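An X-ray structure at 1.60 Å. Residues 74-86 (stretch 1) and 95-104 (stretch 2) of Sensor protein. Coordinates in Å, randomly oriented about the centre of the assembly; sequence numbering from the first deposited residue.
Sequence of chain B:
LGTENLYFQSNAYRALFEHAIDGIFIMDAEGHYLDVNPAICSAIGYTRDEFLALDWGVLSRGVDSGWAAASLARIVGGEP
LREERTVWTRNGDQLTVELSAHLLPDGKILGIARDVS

Stretch 1 (74-86) RIVGGEPLREERT
Stretch 2, residues 95-104: LTVELSAHLL

Residues 74-76 end a helix, Gly77 and Gly78 turn the chain, and strand 81-86 then runs antiparallel to strand 95-103 (152° between directions); together the two stretches bury 890 Å², both sides summed. Gly78, at phi/psi 99/17, closes the helix in a Schellman motif (Gly78 N to Ile75 O and Glu79 N to Arg74 O, both 3.0 Å); a CB here would jam against the preceding carbonyl. Three hydrogen-bonded pairs set the register: Leu81 N to Ala101 O, Ala101 N to Leu81 O and Glu83 N to Leu99 O, each 3.0 Å; Leu99 N to Glu83 O, 2.7 Å; Arg85 N to Val97 O, 2.8 Å; Val97 N to Arg85 O, 3.0 Å. Alternating with them, Arg82-Ser100, Glu84-Glu98 and Thr86-Thr96 pair without such bonds.

The face carrying Leu81, Glu83, Arg85, Val97, Leu99 and Ala101 has an apolar patch where Leu81, Leu99 and Ala101 meet. Leu81 (chi1 t, chi2 146°, between wells) sets CD2 3.8 Å from Leu99 CB; small Ala101 admits both Leu81 CB (3.9 Å from its CB) and Ile75 CD1 (3.8 Å), the latter on an m, t side chain. In Arg85 chi1 m sets CG 3.5 Å from Leu99 CD1; chi2 and chi3, both m, carry the end away to hydrogen bonds elsewhere in the structure.

On the other face, Arg82 (t, p, p) curls back, bringing NE within 2.5 Å of Ser100 OG; Glu98 OE1 stands 4.2 Å from Arg82 NH1, opposite charges beyond a salt bridge, the oxygen well out of the guanidinium plane. Extended Glu84 (m, t) and Glu98 (t, t) share a water donating to Glu84 OE2 (2.7 Å) and Glu98 OE2 (3.1 Å). Thr86 and Thr96, both m, bring their OG1 atoms to 3.2 Å.

Near the turn, His102 (m, chi2 91°) brings CD2 3.6 Å from Pro80 CB. Another water donates to Ile75 O (2.8 Å) and accepts from Leu103 N (3.3 Å).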

ATOM      1  N   ARG B  74     -22.504   0.089  -5.190  1.00 19.32           N
ATOM      2  CA  ARG B  74     -22.044   1.467  -5.160  1.00 20.89           C
ATOM      3  C   ARG B  74     -20.628   1.560  -5.739  1.00 20.73           C
ATOM      4  O   ARG B  74     -20.309   2.499  -6.491  1.00 21.67           O
ATOM      5  CB  ARG B  74     -22.096   2.029  -3.739  1.00 20.73           C
ATOM      6  CG  ARG B  74     -23.528   2.229  -3.223  1.00 21.94           C
ATOM      7  CD  ARG B  74     -23.586   2.977  -1.901  1.00 24.13           C
ATOM      8  NE  ARG B  74     -23.194   2.117  -0.794  1.00 26.94           N
ATOM      9  CZ  ARG B  74     -24.022   1.375  -0.035  1.00 25.57           C
ATOM     10  NH1 ARG B  74     -23.497   0.646   0.923  1.00 25.79           N
ATOM     11  NH2 ARG B  74     -25.334   1.389  -0.189  1.00 27.26           N
ATOM     12  N   ILE B  75     -19.791   0.578  -5.403  1.00 19.92           N
ATOM     13  CA  ILE B  75     -18.413   0.580  -5.880  1.00 20.74           C
ATOM     14  C   ILE B  75     -18.366   0.424  -7.391  1.00 21.48           C
ATOM     15  O   ILE B  75     -17.681   1.194  -8.065  1.00 22.27           O
ATOM     16  CB  ILE B  75     -17.559  -0.528  -5.233  1.00 20.16           C
ATOM     17  CG1 ILE B  75     -17.445  -0.318  -3.724  1.00 19.73           C
ATOM     18  CG2 ILE B  75     -16.151  -0.591  -5.904  1.00 20.40           C
ATOM     19  CD1 ILE B  75     -17.038  -1.584  -2.971  1.00 18.97           C
ATOM     20  N   VAL B  76     -19.080  -0.580  -7.880  1.00 22.19           N
ATOM     21  CA  VAL B  76     -19.174  -0.913  -9.298  1.00 23.94           C
ATOM     22  C   VAL B  76     -19.729   0.283 -10.058  1.00 24.84           C
ATOM     23  O   VAL B  76     -19.328   0.544 -11.202  1.00 25.85           O
ATOM     24  CB  VAL B  76     -20.029  -2.188  -9.486  1.00 24.36           C
ATOM     25  CG1 VAL B  76     -20.488  -2.394 -10.923  1.00 26.33           C
ATOM     26  CG2 VAL B  76     -19.251  -3.393  -8.984  1.00 25.16           C
ATOM     27  N   GLY B  77     -20.603   1.037  -9.394  1.00 25.85           N
ATOM     28  CA  GLY B  77     -21.158   2.270  -9.926  1.00 26.58           C
ATOM     29  C   GLY B  77     -20.291   3.518  -9.948  1.00 27.69           C
ATOM     30  O   GLY B  77     -20.745   4.576 -10.409  1.00 29.18           O
ATOM     31  N   GLY B  78     -19.069   3.418  -9.422  1.00 27.60           N
ATOM     32  CA  GLY B  78     -18.083   4.484  -9.473  1.00 27.45           C
ATOM     33  C   GLY B  78     -17.970   5.314  -8.218  1.00 27.98           C
ATOM     34  O   GLY B  78     -17.419   6.419  -8.244  1.00 28.40           O
ATOM     35  N   GLU B  79     -18.495   4.810  -7.103  1.00 27.36           N
ATOM     36  CA  GLU B  79     -18.406   5.521  -5.844  1.00 27.06           C
ATOM     37  C   GLU B  79     -17.435   4.742  -4.969  1.00 26.54           C
ATOM     38  O   GLU B  79     -17.765   3.657  -4.547  1.00 26.64           O
ATOM     39  CB  GLU B  79     -19.785   5.583  -5.188  1.00 26.97           C
ATOM     40  CG  GLU B  79     -19.851   6.414  -3.915  1.00 28.66           C
ATOM     41  CD  GLU B  79     -21.110   6.107  -3.082  1.00 30.94           C
ATOM     42  OE1 GLU B  79     -22.222   6.059  -3.682  1.00 36.06           O
ATOM     43  OE2 GLU B  79     -20.976   5.900  -1.838  1.00 34.74           O
ATOM     44  N   PRO B  80     -16.232   5.283  -4.721  1.00 26.07           N
ATOM     45  CA  PRO B  80     -15.278   4.560  -3.864  1.00 25.07           C
ATOM     46  C   PRO B  80     -15.858   4.357  -2.465  1.00 23.67           C
ATOM     47  O   PRO B  80     -16.562   5.216  -1.962  1.00 23.29           O
ATOM     48  CB  PRO B  80     -14.059   5.486  -3.778  1.00 24.97           C
ATOM     49  CG  PRO B  80     -14.325   6.613  -4.695  1.00 26.82           C
ATOM     50  CD  PRO B  80     -15.703   6.569  -5.209  1.00 26.47           C
ATOM     51  N   LEU B  81     -15.578   3.199  -1.885  1.00 22.36           N
ATOM     52  CA  LEU B  81     -15.990   2.885  -0.545  1.00 21.21           C
ATOM     53  C   LEU B  81     -14.912   3.381   0.393  1.00 19.67           C
ATOM     54  O   LEU B  81     -13.710   3.225   0.123  1.00 18.68           O
ATOM     55  CB  LEU B  81     -16.179   1.373  -0.415  1.00 21.49           C
ATOM     56  CG  LEU B  81     -16.543   0.832   0.965  1.00 21.84           C
ATOM     57  CD1 LEU B  81     -17.475  -0.391   0.862  1.00 23.72           C
ATOM     58  CD2 LEU B  81     -15.335   0.540   1.784  1.00 21.95           C
ATOM     59  N   ARG B  82     -15.346   3.989   1.493  1.00 19.95           N
ATOM     60  CA  ARG B  82     -14.481   4.284   2.609  1.00 20.09           C
ATOM     61  C   ARG B  82     -15.337   4.228   3.852  1.00 19.15           C
ATOM     62  O   ARG B  82     -16.112   5.160   4.133  1.00 18.68           O
ATOM     63  CB  ARG B  82     -13.864   5.666   2.491  1.00 22.30           C
ATOM     64  CG  ARG B  82     -13.080   6.094   3.701  1.00 28.49           C
ATOM     65  CD  ARG B  82     -11.791   5.331   3.859  1.00 36.74           C
ATOM     66  NE  ARG B  82     -10.924   5.530   2.693  1.00 41.28           N
ATOM     67  CZ  ARG B  82      -9.966   6.450   2.565  1.00 42.75           C
ATOM     68  NH1 ARG B  82      -9.696   7.338   3.528  1.00 45.66           N
ATOM     69  NH2 ARG B  82      -9.273   6.488   1.436  1.00 41.96           N
ATOM     70  N   GLU B  83     -15.233   3.110   4.539  1.00 17.77           N
ATOM     71  CA  GLU B  83     -15.962   2.932   5.770  1.00 18.32           C
ATOM     72  C   GLU B  83     -15.369   1.822   6.614  1.00 16.49           C
ATOM     73  O   GLU B  83     -14.571   0.987   6.123  1.00 16.19           O
ATOM     74  CB  GLU B  83     -17.433   2.676   5.457  1.00 19.47           C
ATOM     75  CG  GLU B  83     -17.749   1.384   4.818  1.00 21.36           C
ATOM     76  CD  GLU B  83     -19.194   1.347   4.261  1.00 21.58           C
ATOM     77  OE1 GLU B  83     -20.096   0.805   4.954  1.00 23.13           O
ATOM     78  OE2 GLU B  83     -19.436   1.916   3.152  1.00 23.68           O
ATOM     79  N   GLU B  84     -15.732   1.836   7.893  1.00 14.02           N
ATOM     80  CA  GLU B  84     -15.236   0.859   8.823  1.00 13.39           C
ATOM     81  C   GLU B  84     -16.153  -0.347   8.843  1.00 13.39           C
ATOM     82  O   GLU B  84     -17.383  -0.224   8.731  1.00 13.47           O
ATOM     83  CB  GLU B  84     -15.152   1.474  10.207  1.00 12.46           C
ATOM     84  CG  GLU B  84     -14.157   2.628  10.296  1.00 14.02           C
ATOM     85  CD  GLU B  84     -13.988   3.165  11.689  1.00 14.76           C
ATOM     86  OE1 GLU B  84     -14.701   2.660  12.595  1.00 13.81           O
ATOM     87  OE2 GLU B  84     -13.191   4.132  11.846  1.00 15.93           O
ATOM     88  N   ARG B  85     -15.546  -1.516   9.021  1.00 14.23           N
ATOM     89  CA  ARG B  85     -16.286  -2.741   9.192  1.00 14.25           C
ATOM     90  C   ARG B  85     -15.660  -3.599  10.285  1.00 14.04           C
ATOM     91  O   ARG B  85     -14.450  -3.687  10.375  1.00 13.77           O
ATOM     92  CB  ARG B  85     -16.304  -3.539   7.890  1.00 15.65           C
ATOM     93  CG  ARG B  85     -17.078  -2.859   6.821  1.00 17.47           C
ATOM     94  CD  ARG B  85     -18.537  -2.821   7.115  1.00 18.80           C
ATOM     95  NE  ARG B  85     -19.244  -4.107   6.985  1.00 16.67           N
ATOM     96  CZ  ARG B  85     -20.536  -4.260   7.249  1.00 19.19           C
ATOM     97  NH1 ARG B  85     -21.274  -3.209   7.665  1.00 21.70           N
ATOM     98  NH2 ARG B  85     -21.121  -5.425   7.093  1.00 17.14           N
ATOM     99  N   THR B  86     -16.502  -4.194  11.116  1.00 13.34           N
ATOM    100  CA  THR B  86     -16.071  -5.243  12.048  1.00 14.91           C
ATOM    101  C   THR B  86     -16.034  -6.585  11.306  1.00 15.76           C
ATOM    102  O   THR B  86     -16.928  -6.864  10.485  1.00 15.38           O
ATOM    103  CB  THR B  86     -17.007  -5.334  13.257  1.00 14.62           C
ATOM    104  OG1 THR B  86     -17.018  -4.078  13.966  1.00 16.32           O
ATOM    105  CG2 THR B  86     -16.568  -6.464  14.180  1.00 14.16           C
ATOM    106  N   LEU B  95     -12.169  -8.090  14.790  1.00 24.91           N
ATOM    107  CA  LEU B  95     -11.369  -6.890  14.650  1.00 24.02           C
ATOM    108  C   LEU B  95     -12.136  -5.872  13.854  1.00 21.64           C
ATOM    109  O   LEU B  95     -12.985  -6.230  13.047  1.00 20.60           O
ATOM    110  CB  LEU B  95     -10.034  -7.147  13.979  1.00 24.92           C
ATOM    111  CG  LEU B  95      -9.954  -7.853  12.634  1.00 27.78           C
ATOM    112  CD1 LEU B  95      -8.536  -7.714  12.033  1.00 29.07           C
ATOM    113  CD2 LEU B  95     -10.320  -9.317  12.790  1.00 30.29           C
ATOM    114  N   THR B  96     -11.785  -4.610  14.050  1.00 20.37           N
ATOM    115  CA  THR B  96     -12.413  -3.509  13.309  1.00 19.44           C
ATOM    116  C   THR B  96     -11.360  -2.895  12.409  1.00 18.93           C
ATOM    117  O   THR B  96     -10.236  -2.601  12.832  1.00 18.94           O
ATOM    118  CB  THR B  96     -13.056  -2.466  14.221  1.00 20.43           C
ATOM    119  OG1 THR B  96     -14.081  -3.126  14.978  1.00 23.90           O
ATOM    120  CG2 THR B  96     -13.688  -1.366  13.422  1.00 20.04           C
ATOM    121  N   VAL B  97     -11.732  -2.782  11.154  1.00 17.04           N
ATOM    122  CA  VAL B  97     -10.861  -2.219  10.145  1.00 17.49           C
ATOM    123  C   VAL B  97     -11.522  -1.111   9.383  1.00 16.68           C
ATOM    124  O   VAL B  97     -12.761  -1.023   9.320  1.00 16.58           O
ATOM    125  CB  VAL B  97     -10.357  -3.268   9.159  1.00 17.72           C
ATOM    126  CG1 VAL B  97      -9.576  -4.361   9.916  1.00 20.07           C
ATOM    127  CG2 VAL B  97     -11.502  -3.873   8.347  1.00 18.50           C
ATOM    128  N   GLU B  98     -10.700  -0.205   8.852  1.00 15.78           N
ATOM    129  CA  GLU B  98     -11.205   0.769   7.917  1.00 17.38           C
ATOM    130  C   GLU B  98     -10.930   0.255   6.522  1.00 17.35           C
ATOM    131  O   GLU B  98      -9.765  -0.002   6.179  1.00 17.46           O
ATOM    132  CB  GLU B  98     -10.518   2.104   8.067  1.00 18.22           C
ATOM    133  CG  GLU B  98     -11.152   3.141   7.185  1.00 20.66           C
ATOM    134  CD  GLU B  98     -10.380   4.430   7.175  1.00 23.75           C
ATOM    135  OE1 GLU B  98      -9.285   4.462   6.556  1.00 30.11           O
ATOM    136  OE2 GLU B  98     -10.876   5.396   7.792  1.00 31.13           O
ATOM    137  N   LEU B  99     -11.986   0.151   5.728  1.00 16.99           N
ATOM    138  CA  LEU B  99     -11.876  -0.352   4.373  1.00 17.34           C
ATOM    139  C   LEU B  99     -11.933   0.802   3.369  1.00 18.05           C
ATOM    140  O   LEU B  99     -12.757   1.701   3.505  1.00 17.35           O
ATOM    141  CB  LEU B  99     -13.012  -1.331   4.069  1.00 17.86           C
ATOM    142  CG  LEU B  99     -13.167  -2.587   4.919  1.00 18.69           C
ATOM    143  CD1 LEU B  99     -14.470  -3.337   4.492  1.00 22.71           C
ATOM    144  CD2 LEU B  99     -11.960  -3.512   4.831  1.00 21.72           C
ATOM    145  N   SER B 100     -11.108   0.715   2.334  1.00 17.88           N
ATOM    146  CA  SER B 100     -11.229   1.542   1.149  1.00 18.84           C
ATOM    147  C   SER B 100     -11.357   0.579  -0.024  1.00 18.64           C
ATOM    148  O   SER B 100     -10.747  -0.503  -0.009  1.00 18.39           O
ATOM    149  CB  SER B 100      -9.996   2.425   1.036  1.00 20.27           C
ATOM    150  OG  SER B 100      -9.956   3.248   2.209  1.00 25.68           O
ATOM    151  N   ALA B 101     -12.216   0.898  -0.981  1.00 17.47           N
ATOM    152  CA  ALA B 101     -12.327   0.049  -2.157  1.00 17.78           C
ATOM    153  C   ALA B 101     -12.528   0.922  -3.365  1.00 18.27           C
ATOM    154  O   ALA B 101     -13.309   1.869  -3.322  1.00 18.99           O
ATOM    155  CB  ALA B 101     -13.448  -0.975  -2.003  1.00 18.09           C
ATOM    156  N   HIS B 102     -11.783   0.615  -4.427  1.00 18.48           N
ATOM    157  CA  HIS B 102     -11.749   1.414  -5.633  1.00 19.12           C
ATOM    158  C   HIS B 102     -11.904   0.526  -6.865  1.00 18.51           C
ATOM    159  O   HIS B 102     -11.244  -0.498  -6.985  1.00 17.66           O
ATOM    160  CB  HIS B 102     -10.420   2.182  -5.698  1.00 19.80           C
ATOM    161  CG  HIS B 102     -10.320   3.296  -4.691  1.00 21.80           C
ATOM    162  ND1 HIS B 102      -9.795   3.120  -3.436  1.00 24.99           N
ATOM    163  CD2 HIS B 102     -10.695   4.595  -4.759  1.00 23.87           C
ATOM    164  CE1 HIS B 102      -9.851   4.259  -2.770  1.00 24.32           C
ATOM    165  NE2 HIS B 102     -10.380   5.176  -3.559  1.00 25.99           N
ATOM    166  N   LEU B 103     -12.805   0.911  -7.761  1.00 19.36           N
ATOM    167  CA  LEU B 103     -12.966   0.220  -9.030  1.00 19.35           C
ATOM    168  C   LEU B 103     -11.742   0.452  -9.881  1.00 18.64           C
ATOM    169  O   LEU B 103     -11.303   1.596 -10.021  1.00 19.14           O
ATOM    170  CB  LEU B 103     -14.191   0.759  -9.761  1.00 20.05           C
ATOM    171  CG  LEU B 103     -14.570   0.121 -11.078  1.00 20.27           C
ATOM    172  CD1 LEU B 103     -14.961  -1.355 -10.898  1.00 21.12           C
ATOM    173  CD2 LEU B 103     -15.699   0.954 -11.645  1.00 21.87           C
ATOM    174  N   LEU B 104     -11.185  -0.647 -10.407  1.00 18.70           N
ATOM    175  CA  LEU B 104     -10.049  -0.600 -11.342  1.00 18.24           C
ATOM    176  C   LEU B 104     -10.529  -0.623 -12.798  1.00 18.74           C
ATOM    177  O   LEU B 104     -11.667  -1.027 -13.074  1.00 18.62           O
ATOM    178  CB  LEU B 104      -9.101  -1.784 -11.117  1.00 18.21           C
ATOM    179  CG  LEU B 104      -8.440  -1.889  -9.737  1.00 18.05           C
ATOM    180  CD1 LEU B 104      -7.711  -3.253  -9.583  1.00 20.02           C
ATOM    181  CD2 LEU B 104      -7.516  -0.741  -9.477  1.00 17.03           C
TER
HETATM  182  O   HOH W   1     -15.471   2.633  -7.059  1.00 32.76           O
HETATM  183  O   HOH W   2     -10.735   4.633  10.834  1.00 35.75           O